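PDB 6BJA: acetyl-CoA acetyltransferase A from Ascaris suum, which probably catalyses acetyl group transfer between coenzyme A thioesters, and binds coenzyme A. Local coordinates for residues K100-G105 with A261-A266; G105-Q110 with L283-A288; I317-I322 with V369-S374. All coordinates share one frame; numbering follows the deposited sequence.

Interaction 1: K100-G105 with A261-A266; sequences KAIIMG and AACVLA
Leu265 on strand 257-267 reaches across to helix 97-110 and meets it at Ile102 and Gly105. Its CB leaves the strand toward the helix, and CG lies anti to the carbonyl carbon (chi1 -50°). Beyond CG the chain is extended to CD1 (chi2 174°), and this methyl reaches the helix backbone: it lies 3.7 Å from Ile102 O, and 4.3 Å from Ile102 CG2. Gly105 presents bare backbone here, and its C lies 4.0 Å from Leu265 CD1. Two residues earlier on the strand, Cys263 also faces the helix, and its SG makes a looser apolar contact of 4.4 Å with Ile102 CD1. No hydrogen bond crosses between the segments, and all four touching residues are buried; van der Waals packing of apolar side chains, and of one methyl on the helix backbone, carries the contact. Helix and strand run nearly parallel, their short axes 14° apart and 9.7 Å at closest approach. Strand 257-267 lies between strands 116-124 and 11-23 in the sheet, with helix 33-48 packed against Ala262 and Val264. Ile102 also touches Ala119 of strand 116-124 and Ala362 and Val365 of helix 357-371, consistent with the buried central helix layer of the five-layered αβαβα thiolase fold.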
loop_
_atom_site.group_PDB
_atom_site.type_symbol
_atom_site.label_atom_id
_atom_site.label_comp_id
_atom_site.label_asym_id
_atom_site.label_seq_id
_atom_site.Cartn_x
_atom_site.Cartn_y
_atom_site.Cartn_z
ATOM N N LYS A 100 10.851 14.108 -29.384
ATOM C CA LYS A 100 11.343 15.376 -28.850
ATOM C C LYS A 100 12.828 15.275 -28.509
ATOM O O LYS A 100 13.595 16.203 -28.754
ATOM C CB LYS A 100 10.508 15.789 -27.628
ATOM C CG LYS A 100 10.998 17.017 -26.882
ATOM C CD LYS A 100 11.017 18.267 -27.742
ATOM C CE LYS A 100 11.237 19.499 -26.869
ATOM N NZ LYS A 100 11.438 20.707 -27.693
ATOM N N ALA A 101 13.243 14.136 -27.967
ATOM C CA ALA A 101 14.653 13.939 -27.653
ATOM C C ALA A 101 15.501 14.095 -28.901
ATOM O O ALA A 101 16.546 14.756 -28.869
ATOM C CB ALA A 101 14.877 12.586 -27.027
ATOM N N ILE A 102 15.078 13.469 -29.998
ATOM C CA ILE A 102 15.821 13.565 -31.249
ATOM C C ILE A 102 15.834 15.017 -31.756
ATOM O O ILE A 102 16.865 15.517 -32.195
ATOM C CB ILE A 102 15.254 12.616 -32.329
ATOM C CG1 ILE A 102 15.494 11.165 -31.917
ATOM C CG2 ILE A 102 15.895 12.885 -33.701
ATOM C CD1 ILE A 102 14.742 10.142 -32.738
ATOM N N ILE A 103 14.694 15.702 -31.665
ATOM C CA ILE A 103 14.612 17.095 -32.089
ATOM C C ILE A 103 15.554 17.979 -31.239
ATOM O O ILE A 103 16.256 18.831 -31.780
ATOM C CB ILE A 103 13.148 17.578 -32.041
ATOM C CG1 ILE A 103 12.375 16.897 -33.169
ATOM C CG2 ILE A 103 13.087 19.098 -32.190
ATOM C CD1 ILE A 103 10.875 17.001 -33.026
ATOM N N MET A 104 15.618 17.736 -29.932
ATOM C CA MET A 104 16.522 18.477 -29.058
ATOM C C MET A 104 17.968 18.244 -29.455
ATOM O O MET A 104 18.785 19.154 -29.409
ATOM C CB MET A 104 16.324 18.088 -27.592
ATOM C CG MET A 104 15.028 18.618 -26.991
ATOM S SD MET A 104 14.691 17.944 -25.347
ATOM C CE MET A 104 16.088 18.575 -24.385
ATOM N N GLY A 105 18.291 17.015 -29.814
ATOM C CA GLY A 105 19.645 16.705 -30.221
ATOM C C GLY A 105 19.978 17.423 -31.508
ATOM O O GLY A 105 21.061 17.966 -31.654
ATOM N N ALA A 261 14.864 2.553 -27.896
ATOM C CA ALA A 261 15.381 2.852 -29.224
ATOM C C ALA A 261 16.290 4.060 -29.147
ATOM O O ALA A 261 16.021 4.976 -28.374
ATOM C CB ALA A 261 14.246 3.110 -30.199
ATOM N N ALA A 262 17.346 4.079 -29.959
ATOM C CA ALA A 262 18.368 5.124 -29.871
ATOM C C ALA A 262 18.984 5.466 -31.205
ATOM O O ALA A 262 19.164 4.580 -32.058
ATOM C CB ALA A 262 19.508 4.698 -28.895
ATOM N N CYS A 263 19.346 6.733 -31.363
ATOM C CA CYS A 263 20.123 7.196 -32.511
ATOM C C CYS A 263 21.296 8.030 -32.051
ATOM O O CYS A 263 21.161 8.833 -31.124
ATOM C CB CYS A 263 19.307 8.070 -33.448
ATOM S SG CYS A 263 17.843 7.348 -34.163
ATOM N N VAL A 264 22.443 7.872 -32.706
ATOM C CA VAL A 264 23.537 8.827 -32.525
ATOM C C VAL A 264 23.438 9.867 -33.632
ATOM O O VAL A 264 23.334 9.517 -34.803
ATOM C CB VAL A 264 24.909 8.129 -32.546
ATOM C CG1 VAL A 264 26.051 9.130 -32.611
ATOM C CG2 VAL A 264 25.052 7.273 -31.333
ATOM N N LEU A 265 23.491 11.145 -33.246
ATOM C CA LEU A 265 23.438 12.248 -34.188
ATOM C C LEU A 265 24.793 12.942 -34.207
ATOM O O LEU A 265 25.447 13.055 -33.172
ATOM C CB LEU A 265 22.343 13.251 -33.797
ATOM C CG LEU A 265 20.961 12.666 -33.508
ATOM C CD1 LEU A 265 20.018 13.739 -32.986
ATOM C CD2 LEU A 265 20.367 12.035 -34.730
ATOM N N ALA A 266 25.214 13.394 -35.380
ATOM C CA ALA A 266 26.472 14.134 -35.486
ATOM C C ALA A 266 26.384 15.251 -36.533
ATOM O O ALA A 266 25.622 15.169 -37.499
ATOM C CB ALA A 266 27.628 13.178 -35.817
#

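Interaction 2: G105-Q110 with L283-A288; sequences GAQAIQ and LSYAEA
Tyr285 projects from strand 280-289 toward helix 97-110, where its ring and hydroxyl come up against two glutamines one turn apart. Gln110 meets the ring at its edge: OE1 lies in the ring plane, 3.9 Å from Tyr285 CE2, and the amide is tilted 27° from the ring. With CG anti to the carbonyl carbon (chi1 -72°) and an extended chain beyond it, Gln110 carries this amide out from the helix to the tyrosine. The other glutamine, Gln107, sends its side-chain amide to the hydroxyl end of the same ring. On the strand side, Tyr285 CG sits between the backbone N and the carbonyl carbon (chi1 63°), a torsion that brings the ring edge to Gln110 and its OH to Gln107. The contact thus sets the edge and hydroxyl end of one aromatic ring near two amides. It joins the C-terminal end of helix 97-110 to strand 280-289 of the C-terminal thiolase region, next to the subunit interface: Tyr113 of a second subunit packs edge-to-face with Tyr285, and Gln107 packs on Gln107 of that subunit. Within the chain, Val11 of strand 11-23 touches Ala106 and Gln110, while helix 298-310 packs against Ser284, Ala286 and Ala288.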
loop_
_atom_site.group_PDB
_atom_site.type_symbol
_atom_site.label_atom_id
_atom_site.label_comp_id
_atom_site.label_asym_id
_atom_site.label_seq_id
_atom_site.Cartn_x
_atom_site.Cartn_y
_atom_site.Cartn_z
ATOM N N GLY A 105 18.291 17.015 -29.814
ATOM C CA GLY A 105 19.645 16.705 -30.221
ATOM C C GLY A 105 19.978 17.423 -31.508
ATOM O O GLY A 105 21.061 17.966 -31.654
ATOM N N ALA A 106 19.041 17.418 -32.453
ATOM C CA ALA A 106 19.246 18.109 -33.718
ATOM C C ALA A 106 19.436 19.603 -33.460
ATOM O O ALA A 106 20.313 20.224 -34.039
ATOM C CB ALA A 106 18.082 17.865 -34.677
ATOM N N GLN A 107 18.612 20.177 -32.590
ATOM C CA GLN A 107 18.731 21.600 -32.293
ATOM C C GLN A 107 20.089 21.941 -31.676
ATOM O O GLN A 107 20.707 22.942 -32.038
ATOM C CB GLN A 107 17.608 22.048 -31.356
ATOM C CG GLN A 107 17.436 23.557 -31.316
ATOM C CD GLN A 107 16.260 23.986 -30.442
ATOM O OE1 GLN A 107 16.396 24.111 -29.224
ATOM N NE2 GLN A 107 15.095 24.196 -31.064
ATOM N N ALA A 108 20.552 21.126 -30.730
ATOM C CA ALA A 108 21.852 21.349 -30.108
ATOM C C ALA A 108 22.962 21.432 -31.146
ATOM O O ALA A 108 23.913 22.202 -31.012
ATOM C CB ALA A 108 22.146 20.259 -29.108
ATOM N N ILE A 109 22.862 20.596 -32.170
ATOM C CA ILE A 109 23.827 20.601 -33.257
ATOM C C ILE A 109 23.615 21.800 -34.180
ATOM O O ILE A 109 24.572 22.482 -34.563
ATOM C CB ILE A 109 23.741 19.267 -34.041
ATOM C CG1 ILE A 109 24.304 18.145 -33.173
ATOM C CG2 ILE A 109 24.501 19.326 -35.354
ATOM C CD1 ILE A 109 24.035 16.730 -33.704
ATOM N N GLN A 110 22.356 22.073 -34.524
ATOM C CA GLN A 110 22.027 23.172 -35.421
ATOM C C GLN A 110 22.584 24.492 -34.912
ATOM O O GLN A 110 23.069 25.303 -35.690
ATOM C CB GLN A 110 20.514 23.298 -35.589
ATOM C CG GLN A 110 19.915 22.194 -36.411
ATOM C CD GLN A 110 18.396 22.212 -36.420
ATOM O OE1 GLN A 110 17.751 22.764 -35.514
ATOM N NE2 GLN A 110 17.817 21.629 -37.463
ATOM N N LEU A 283 16.501 16.546 -42.165
ATOM C CA LEU A 283 16.309 17.733 -42.996
ATOM C C LEU A 283 15.521 18.823 -42.293
ATOM O O LEU A 283 15.804 20.013 -42.469
ATOM C CB LEU A 283 15.596 17.367 -44.281
ATOM C CG LEU A 283 16.351 16.441 -45.222
ATOM C CD1 LEU A 283 15.538 16.257 -46.481
ATOM C CD2 LEU A 283 17.740 16.979 -45.529
ATOM N N SER A 284 14.532 18.411 -41.512
ATOM C CA SER A 284 13.609 19.348 -40.897
ATOM C C SER A 284 12.756 18.651 -39.860
ATOM O O SER A 284 12.662 17.413 -39.846
ATOM C CB SER A 284 12.715 19.987 -41.965
ATOM O OG SER A 284 11.998 21.094 -41.442
ATOM N N TYR A 285 12.117 19.442 -39.005
ATOM C CA TYR A 285 11.144 18.915 -38.065
ATOM C C TYR A 285 10.041 19.954 -37.857
ATOM O O TYR A 285 10.221 21.135 -38.158
ATOM C CB TYR A 285 11.809 18.547 -36.738
ATOM C CG TYR A 285 12.403 19.708 -36.023
ATOM C CD1 TYR A 285 11.595 20.482 -35.220
ATOM C CD2 TYR A 285 13.740 20.040 -36.146
ATOM C CE1 TYR A 285 12.065 21.532 -34.565
ATOM C CE2 TYR A 285 14.244 21.144 -35.460
ATOM C CZ TYR A 285 13.372 21.876 -34.675
ATOM O OH TYR A 285 13.748 22.986 -33.951
ATOM N N ALA A 286 8.909 19.499 -37.343
ATOM C CA ALA A 286 7.785 20.374 -37.072
ATOM C C ALA A 286 7.015 19.839 -35.886
ATOM O O ALA A 286 7.051 18.634 -35.589
ATOM C CB ALA A 286 6.894 20.480 -38.280
ATOM N N GLU A 287 6.297 20.739 -35.216
ATOM C CA GLU A 287 5.509 20.386 -34.058
ATOM C C GLU A 287 4.175 21.100 -34.178
ATOM O O GLU A 287 4.133 22.239 -34.629
ATOM C CB GLU A 287 6.219 20.791 -32.770
ATOM C CG GLU A 287 7.618 20.175 -32.609
ATOM C CD GLU A 287 8.413 20.769 -31.450
ATOM O OE1 GLU A 287 8.690 21.986 -31.475
ATOM O OE2 GLU A 287 8.790 20.017 -30.533
ATOM N N ALA A 288 3.109 20.416 -33.797
ATOM C CA ALA A 288 1.765 20.974 -33.850
ATOM C C ALA A 288 1.015 20.705 -32.563
ATOM O O ALA A 288 1.354 19.800 -31.793
ATOM C CB ALA A 288 1.007 20.392 -35.018
#

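Interaction 3: I317-I322 with V369-S374; sequences IALWEI and VHALKS
Ala371 and Leu372, at the C-terminal end of helix 357-371, pack on Leu319 of strand 319-322, the outermost strand of the sheet within this chain. Leading into them, Val369 gives its O to Lys396 NZ, a lysine of strand 388-396 that also takes Leu372 O and so ties down the end of the helix. Ala371, the last helical residue, turns its CB toward the strand, where it meets Leu319 CD1 at 3.7 Å. The same leucine methyl lies 3.6 Å from Ala371 O, so it rests against the backbone at the helix end as well as against the alanine side chain; Leu319 holds CG anti to its carbonyl carbon (chi1 -69°), which directs CD1 to Ala371. At Leu372 the chain leaves helical geometry. This residue adds its backbone N, 3.7 Å from Leu319 CD1, and its CD2 methyl. The two leucine side chains run antiparallel, with Leu372 CD2 lying 3.9 Å from Leu319 CB and 4.3 Å from Ala318 CB. Beyond it, Lys373 N bonds to Glu376 OE1 as the chain moves off the strand. With no hydrogen bond between the segments, aliphatic groups pack on one another and on the backbone O and N of the helix end in a partly buried contact, and the cohesion across it is therefore probably hydrophobic and dispersive.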
loop_
_atom_site.group_PDB
_atom_site.type_symbol
_atom_site.label_atom_id
_atom_site.label_comp_id
_atom_site.label_asym_id
_atom_site.label_seq_id
_atom_site.Cartn_x
_atom_site.Cartn_y
_atom_site.Cartn_z
ATOM N N ILE A 317 7.460 12.076 -50.824
ATOM C CA ILE A 317 7.854 11.250 -49.679
ATOM C C ILE A 317 7.671 9.778 -50.018
ATOM O O ILE A 317 6.583 9.335 -50.379
ATOM C CB ILE A 317 7.023 11.617 -48.428
ATOM C CG1 ILE A 317 7.133 13.114 -48.136
ATOM C CG2 ILE A 317 7.392 10.742 -47.235
ATOM C CD1 ILE A 317 8.542 13.675 -47.927
ATOM N N ALA A 318 8.745 9.015 -49.908
ATOM C CA ALA A 318 8.708 7.604 -50.258
ATOM C C ALA A 318 7.977 6.752 -49.225
ATOM O O ALA A 318 7.210 5.855 -49.580
ATOM C CB ALA A 318 10.120 7.079 -50.450
ATOM N N LEU A 319 8.264 6.996 -47.947
ATOM C CA LEU A 319 7.715 6.202 -46.859
ATOM C C LEU A 319 7.315 7.074 -45.694
ATOM O O LEU A 319 7.955 8.083 -45.426
ATOM C CB LEU A 319 8.722 5.177 -46.346
ATOM C CG LEU A 319 9.067 4.019 -47.268
ATOM C CD1 LEU A 319 10.158 3.192 -46.573
ATOM C CD2 LEU A 319 7.871 3.158 -47.603
ATOM N N TRP A 320 6.298 6.607 -44.989
ATOM C CA TRP A 320 5.749 7.272 -43.817
ATOM C C TRP A 320 5.747 6.324 -42.649
ATOM O O TRP A 320 5.444 5.143 -42.812
ATOM C CB TRP A 320 4.312 7.743 -44.069
ATOM C CG TRP A 320 4.166 8.646 -45.214
ATOM C CD1 TRP A 320 4.037 8.283 -46.521
ATOM C CD2 TRP A 320 4.099 10.074 -45.183
ATOM N NE1 TRP A 320 3.916 9.399 -47.309
ATOM C CE2 TRP A 320 3.963 10.511 -46.517
ATOM C CE3 TRP A 320 4.179 11.024 -44.160
ATOM C CZ2 TRP A 320 3.865 11.867 -46.844
ATOM C CZ3 TRP A 320 4.087 12.360 -44.491
ATOM C CH2 TRP A 320 3.954 12.768 -45.821
ATOM N N GLU A 321 6.072 6.857 -41.462
ATOM C CA GLU A 321 5.770 6.186 -40.210
ATOM C C GLU A 321 4.832 7.074 -39.420
ATOM O O GLU A 321 5.206 8.207 -39.078
ATOM C CB GLU A 321 7.022 5.902 -39.379
ATOM C CG GLU A 321 7.863 4.757 -39.878
ATOM C CD GLU A 321 7.261 3.383 -39.615
ATOM O OE1 GLU A 321 6.737 3.139 -38.511
ATOM O OE2 GLU A 321 7.345 2.517 -40.505
ATOM N N ILE A 322 3.643 6.568 -39.129
ATOM C CA ILE A 322 2.697 7.260 -38.241
ATOM C C ILE A 322 2.482 6.355 -37.053
ATOM O O ILE A 322 2.055 5.219 -37.193
ATOM C CB ILE A 322 1.324 7.612 -38.924
ATOM C CG1 ILE A 322 0.329 8.178 -37.914
ATOM C CG2 ILE A 322 0.694 6.397 -39.604
ATOM C CD1 ILE A 322 0.755 9.483 -37.306
ATOM N N VAL A 369 14.174 4.848 -40.861
ATOM C CA VAL A 369 15.513 4.960 -41.409
ATOM C C VAL A 369 15.863 3.667 -42.132
ATOM O O VAL A 369 16.369 3.686 -43.256
ATOM C CB VAL A 369 16.542 5.277 -40.295
ATOM C CG1 VAL A 369 17.981 4.975 -40.757
ATOM C CG2 VAL A 369 16.407 6.729 -39.864
ATOM N N HIS A 370 15.563 2.531 -41.521
ATOM C CA HIS A 370 16.037 1.274 -42.080
ATOM C C HIS A 370 15.119 0.686 -43.160
ATOM O O HIS A 370 15.498 -0.241 -43.856
ATOM C CB HIS A 370 16.265 0.287 -40.952
ATOM C CG HIS A 370 17.489 0.611 -40.175
ATOM N ND1 HIS A 370 18.745 0.606 -40.748
ATOM C CD2 HIS A 370 17.655 1.016 -38.892
ATOM C CE1 HIS A 370 19.632 0.974 -39.841
ATOM N NE2 HIS A 370 18.996 1.218 -38.706
ATOM N N ALA A 371 13.925 1.254 -43.316
ATOM C CA ALA A 371 13.028 0.863 -44.411
ATOM C C ALA A 371 13.284 1.687 -45.679
ATOM O O ALA A 371 13.107 1.196 -46.803
ATOM C CB ALA A 371 11.579 1.009 -43.972
ATOM N N LEU A 372 13.689 2.940 -45.501
ATOM C CA LEU A 372 14.050 3.800 -46.618
ATOM C C LEU A 372 15.218 3.242 -47.409
ATOM O O LEU A 372 16.157 2.695 -46.831
ATOM C CB LEU A 372 14.421 5.196 -46.134
ATOM C CG LEU A 372 13.293 6.098 -45.628
ATOM C CD1 LEU A 372 13.882 7.329 -44.937
ATOM C CD2 LEU A 372 12.353 6.520 -46.771
ATOM N N LYS A 373 15.151 3.395 -48.730
ATOM C CA LYS A 373 16.306 3.132 -49.586
ATOM C C LYS A 373 17.087 4.419 -49.834
ATOM O O LYS A 373 16.576 5.517 -49.610
ATOM C CB LYS A 373 15.843 2.508 -50.905
ATOM C CG LYS A 373 15.113 1.183 -50.708
ATOM C CD LYS A 373 14.423 0.710 -51.976
ATOM C CE LYS A 373 13.337 -0.311 -51.636
ATOM N NZ LYS A 373 13.855 -1.348 -50.689
ATOM N N SER A 374 18.332 4.292 -50.284
ATOM C CA SER A 374 19.189 5.459 -50.474
ATOM C C SER A 374 18.531 6.511 -51.364
ATOM O O SER A 374 17.949 6.175 -52.394
ATOM C CB SER A 374 20.537 5.045 -51.071
ATOM O OG SER A 374 21.248 4.208 -50.169
#

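Overall arrangement
All three contacts reach the same mixed sheet. Interactions 1 and 2 use consecutive parts of helix 97-110 and share Gly105; their centres are 9 Å apart and they touch directly, with Ile103 CG2 3.6 Å from Tyr285 CE1 and Leu265 CD1 3.8 Å from Ala106 N. Both also touch the second subunit. Interaction 3 stands apart, its centre about 17 Å from that of interaction 1 and about 18 Å from that of interaction 2, at strand 319-322, the outermost strand within this chain. None lies at the catalytic residues or the coenzyme A pocket, yet helix 97-110 begins two residues after the predicted acyl-accepting Cys95, and helix 357-371 follows the predicted proton acceptor His355.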